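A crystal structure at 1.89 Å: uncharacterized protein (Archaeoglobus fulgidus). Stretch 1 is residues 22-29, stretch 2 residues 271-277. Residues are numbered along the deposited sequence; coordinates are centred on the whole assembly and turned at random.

Stretch 1 22-29: SMSPYLPV
Stretch 2 271-277: KLAKSNA

Two segments of one chain, at least 246 residues apart in sequence wherever they touch, pack a tight turn of stretch 1 against the end of a strand and the loop that follows it, with Asn 276 as a further contact, burying 327 Å² in total. No direct hydrogen bond crosses between them; the contact consists of van der Waals packing, a CH-pi contact on one aromatic ring and a single bridging water. The register runs in the same sense on both sides: the CA atoms of Ser 24 and Leu 272 lie 7.3 Å apart, and those of Tyr 26 and Lys 274 close to 5.6 Å.

Stretch 1 enters as the end of a 3-10 segment, Ser 22 and Met 23 (phi/psi -68/-14 and -78/-28). Met 23, a selenomethionine with an m, t, t side chain, sends its end away from the contact; its backbone O lies 4.4 Å from Leu 272 CD1.

At Ser 24 the backbone extends (-159/133) and CB points toward stretch 2. Its t rotamer places OG to accept a hydrogen bond from Tyr 26 N at 3.1 Å, and to donate one to a water at 2.7 Å. That water donates to Ala 273 O, 2.8 Å from the water oxygen, so the water links the Ser 24 side chain to the Ala 273 backbone carbonyl. Leu 272 (-66/136; m, t), its CB directed toward stretch 1, brings CD1 to 3.9 Å from Ser 24 OG.

Ser 24 also opens a type I turn, closed by Leu 27 N donating to Ser 24 O at 3.2 Å. Its corners are Pro 25 (-72/-7, C-gamma endo) and Tyr 26 (-95/-5). Pro 25 points sideways, its CD 4.3 Å from Leu 272 CD1.

Tyr 26 has the largest covered area. Its CB points toward stretch 2, 3.6 Å from Lys 274 O, and chi1 -47° (m) and chi2 -66° lay the ring along the backbone from Leu 272 through Ala 273 (-64/131) to Lys 274 (-80/-16). Lys 274 CA sits over one face, 4.0 Å from the centroid and 18° off the normal, a CH-pi contact. Leu 272 CB lies at the ring edge, 4.2 Å from Tyr 26 CD2; Ala 273 O approaches the same CD2 obliquely at 3.3 Å. The Lys 274 side chain (m, t, t, chi4 34°) brings NZ to 3.9 Å from Tyr 26 OH, proximity without a hydrogen bond.

Leu 27 (-64/122; t, p) turns away. Pro 28 (-68/123, C-gamma exo) points toward stretch 2, its CG 3.8 Å from Asn 276 ND2. Ser 275 (-168/165, p), CB directed away, N-caps the following helix. Asn 276 (-59/-41) starts sideways, but chi1 -83° and chi2 -78° bring its end nearer; its amide is satisfied elsewhere in the structure. Val 29 lies out of reach.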

ATOM      1  N   SER D  22       6.253 -35.006 -19.112  1.00 14.48           N
ATOM      2  CA  SER D  22       5.272 -35.893 -18.519  1.00 14.67           C
ATOM      3  C   SER D  22       4.142 -35.116 -17.852  1.00 14.51           C
ATOM      4  O   SER D  22       3.102 -35.702 -17.553  1.00 14.56           O
ATOM      5  CB  SER D  22       5.944 -36.850 -17.522  1.00 15.13           C
ATOM      6  OG  SER D  22       6.935 -37.659 -18.183  1.00 17.03           O
HETATM    7  N   MSE D  23       4.297 -33.817 -17.618  1.00 14.59           N
HETATM    8  CA  MSE D  23       3.222 -33.066 -16.961  1.00 14.74           C
HETATM    9  C   MSE D  23       2.096 -32.746 -17.926  1.00 15.38           C
HETATM   10  O   MSE D  23       0.949 -32.601 -17.500  1.00 16.89           O
HETATM   11  CB  MSE D  23       3.710 -31.783 -16.295  1.00 14.23           C
HETATM   12  CG  MSE D  23       4.791 -31.997 -15.221  1.00 14.01           C
HETATM   13 SE   MSE D  23       5.490 -30.330 -14.568  0.75  8.75          SE
HETATM   14  CE  MSE D  23       6.938 -31.072 -13.514  1.00  9.21           C
ATOM     15  N   SER D  24       2.400 -32.625 -19.212  1.00 14.94           N
ATOM     16  CA  SER D  24       1.365 -32.363 -20.192  1.00 14.26           C
ATOM     17  C   SER D  24       1.805 -32.759 -21.578  1.00 14.05           C
ATOM     18  O   SER D  24       2.891 -32.396 -22.040  1.00 11.72           O
ATOM     19  CB  SER D  24       0.959 -30.903 -20.207  1.00 15.13           C
ATOM     20  OG  SER D  24       0.055 -30.632 -21.284  1.00 16.06           O
ATOM     21  N   PRO D  25       0.928 -33.475 -22.282  1.00 13.69           N
ATOM     22  CA  PRO D  25       1.329 -33.841 -23.631  1.00 14.15           C
ATOM     23  C   PRO D  25       1.326 -32.651 -24.570  1.00 13.22           C
ATOM     24  O   PRO D  25       1.769 -32.808 -25.666  1.00 13.44           O
ATOM     25  CB  PRO D  25       0.278 -34.852 -24.067  1.00 14.13           C
ATOM     26  CG  PRO D  25      -0.866 -34.554 -23.222  1.00 14.78           C
ATOM     27  CD  PRO D  25      -0.369 -34.053 -21.919  1.00 13.36           C
ATOM     28  N   TYR D  26       0.841 -31.490 -24.146  1.00 12.93           N
ATOM     29  CA  TYR D  26       0.862 -30.301 -25.014  1.00 13.20           C
ATOM     30  C   TYR D  26       2.077 -29.389 -24.804  1.00 12.72           C
ATOM     31  O   TYR D  26       2.275 -28.409 -25.553  1.00 12.36           O
ATOM     32  CB  TYR D  26      -0.435 -29.533 -24.822  1.00 13.10           C
ATOM     33  CG  TYR D  26      -1.618 -30.470 -24.863  1.00 14.18           C
ATOM     34  CD1 TYR D  26      -1.954 -31.151 -26.032  1.00 14.07           C
ATOM     35  CD2 TYR D  26      -2.374 -30.715 -23.712  1.00 13.88           C
ATOM     36  CE1 TYR D  26      -3.070 -32.015 -26.060  1.00 14.95           C
ATOM     37  CE2 TYR D  26      -3.444 -31.578 -23.731  1.00 13.37           C
ATOM     38  CZ  TYR D  26      -3.794 -32.228 -24.884  1.00 13.21           C
ATOM     39  OH  TYR D  26      -4.893 -33.078 -24.838  1.00 11.58           O
ATOM     40  N   LEU D  27       2.909 -29.705 -23.826  1.00 12.75           N
ATOM     41  CA  LEU D  27       4.144 -28.953 -23.648  1.00 13.41           C
ATOM     42  C   LEU D  27       5.021 -29.172 -24.890  1.00 14.19           C
ATOM     43  O   LEU D  27       5.370 -30.326 -25.223  1.00 12.43           O
ATOM     44  CB  LEU D  27       4.884 -29.389 -22.383  1.00 12.70           C
ATOM     45  CG  LEU D  27       6.186 -28.601 -22.114  1.00 13.49           C
ATOM     46  CD1 LEU D  27       5.839 -27.145 -21.726  1.00 11.30           C
ATOM     47  CD2 LEU D  27       6.998 -29.275 -20.995  1.00 11.81           C
ATOM     48  N   PRO D  28       5.402 -28.070 -25.582  1.00 15.27           N
ATOM     49  CA  PRO D  28       6.254 -28.271 -26.769  1.00 16.07           C
ATOM     50  C   PRO D  28       7.624 -28.755 -26.370  1.00 16.41           C
ATOM     51  O   PRO D  28       8.322 -28.074 -25.628  1.00 17.04           O
ATOM     52  CB  PRO D  28       6.387 -26.870 -27.387  1.00 15.52           C
ATOM     53  CG  PRO D  28       5.321 -26.047 -26.757  1.00 16.20           C
ATOM     54  CD  PRO D  28       5.003 -26.661 -25.419  1.00 15.98           C
ATOM     55  N   VAL D  29       8.032 -29.898 -26.885  1.00 17.11           N
ATOM     56  CA  VAL D  29       9.353 -30.396 -26.583  1.00 18.18           C
ATOM     57  C   VAL D  29      10.399 -30.253 -27.685  1.00 18.28           C
ATOM     58  O   VAL D  29      11.521 -29.714 -27.435  1.00 21.91           O
ATOM     59  CB  VAL D  29       9.283 -31.793 -26.264  1.00 18.40           C
ATOM     60  CG1 VAL D  29      10.692 -32.398 -26.578  1.00 18.89           C
ATOM     61  CG2 VAL D  29       8.767 -31.902 -24.797  1.00 20.42           C
ATOM     62  N   LYS D 271      -7.963 -27.835 -16.207  1.00 26.46           N
ATOM     63  CA  LYS D 271      -8.064 -28.179 -17.630  1.00 25.67           C
ATOM     64  C   LYS D 271      -6.807 -27.789 -18.394  1.00 23.97           C
ATOM     65  O   LYS D 271      -6.517 -26.612 -18.519  1.00 23.23           O
ATOM     66  CB  LYS D 271      -9.287 -27.517 -18.272  1.00 25.84           C
ATOM     67  CG  LYS D 271      -9.617 -28.105 -19.627  1.00 28.41           C
ATOM     68  CD  LYS D 271     -10.609 -27.235 -20.414  1.00 30.79           C
ATOM     69  CE  LYS D 271     -11.027 -27.916 -21.683  1.00 33.02           C
ATOM     70  NZ  LYS D 271     -11.410 -26.905 -22.709  1.00 37.25           N
ATOM     71  N   LEU D 272      -6.090 -28.782 -18.927  1.00 22.06           N
ATOM     72  CA  LEU D 272      -4.836 -28.492 -19.590  1.00 20.15           C
ATOM     73  C   LEU D 272      -5.132 -27.679 -20.833  1.00 18.69           C
ATOM     74  O   LEU D 272      -6.097 -27.946 -21.546  1.00 16.72           O
ATOM     75  CB  LEU D 272      -4.075 -29.765 -19.952  1.00 20.10           C
ATOM     76  CG  LEU D 272      -3.613 -30.587 -18.743  1.00 19.41           C
ATOM     77  CD1 LEU D 272      -3.005 -31.906 -19.252  1.00 17.20           C
ATOM     78  CD2 LEU D 272      -2.641 -29.800 -17.856  1.00 16.73           C
ATOM     79  N   ALA D 273      -4.329 -26.638 -21.026  1.00 17.22           N
ATOM     80  CA  ALA D 273      -4.276 -25.915 -22.294  1.00 16.67           C
ATOM     81  C   ALA D 273      -3.767 -26.829 -23.412  1.00 15.94           C
ATOM     82  O   ALA D 273      -2.731 -27.462 -23.250  1.00 15.34           O
ATOM     83  CB  ALA D 273      -3.341 -24.693 -22.156  1.00 16.56           C
ATOM     84  N   LYS D 274      -4.479 -26.865 -24.549  1.00 15.21           N
ATOM     85  CA  LYS D 274      -4.091 -27.695 -25.671  1.00 15.48           C
ATOM     86  C   LYS D 274      -2.995 -27.074 -26.502  1.00 14.55           C
ATOM     87  O   LYS D 274      -2.381 -27.757 -27.303  1.00 13.44           O
ATOM     88  CB  LYS D 274      -5.299 -28.005 -26.567  1.00 16.98           C
ATOM     89  CG  LYS D 274      -6.198 -29.144 -26.000  1.00 21.34           C
ATOM     90  CD  LYS D 274      -7.386 -29.423 -26.972  1.00 26.97           C
ATOM     91  CE  LYS D 274      -8.116 -30.725 -26.711  1.00 26.41           C
ATOM     92  NZ  LYS D 274      -8.158 -31.070 -25.290  1.00 30.31           N
ATOM     93  N   SER D 275      -2.758 -25.779 -26.323  1.00 13.70           N
ATOM     94  CA  SER D 275      -1.684 -25.078 -27.042  1.00 13.63           C
ATOM     95  C   SER D 275      -1.446 -23.714 -26.429  1.00 13.27           C
ATOM     96  O   SER D 275      -2.278 -23.163 -25.706  1.00 12.87           O
ATOM     97  CB  SER D 275      -2.067 -24.833 -28.505  1.00 13.15           C
ATOM     98  OG  SER D 275      -3.222 -23.989 -28.513  1.00 13.85           O
ATOM     99  N   ASN D 276      -0.321 -23.149 -26.805  1.00 13.86           N
ATOM    100  CA  ASN D 276      -0.028 -21.779 -26.501  1.00 13.15           C
ATOM    101  C   ASN D 276      -1.080 -20.858 -27.094  1.00 13.00           C
ATOM    102  O   ASN D 276      -1.538 -19.925 -26.412  1.00 12.71           O
ATOM    103  CB  ASN D 276       1.376 -21.446 -27.031  1.00 13.71           C
ATOM    104  CG  ASN D 276       2.454 -21.875 -26.060  1.00 13.00           C
ATOM    105  OD1 ASN D 276       2.700 -21.197 -25.052  1.00 12.61           O
ATOM    106  ND2 ASN D 276       3.072 -23.009 -26.331  1.00 10.77           N
ATOM    107  N   ALA D 277      -1.504 -21.153 -28.331  1.00 11.89           N
ATOM    108  CA  ALA D 277      -2.447 -20.301 -29.031  1.00 12.28           C
ATOM    109  C   ALA D 277      -3.726 -20.161 -28.234  1.00 12.17           C
ATOM    110  O   ALA D 277      -4.299 -19.117 -28.213  1.00 12.10           O
ATOM    111  CB  ALA D 277      -2.724 -20.827 -30.452  1.00 10.43           C
TER
HETATM  112  O   HOH W   1      -0.772 -28.013 -21.390  1.00 11.91           O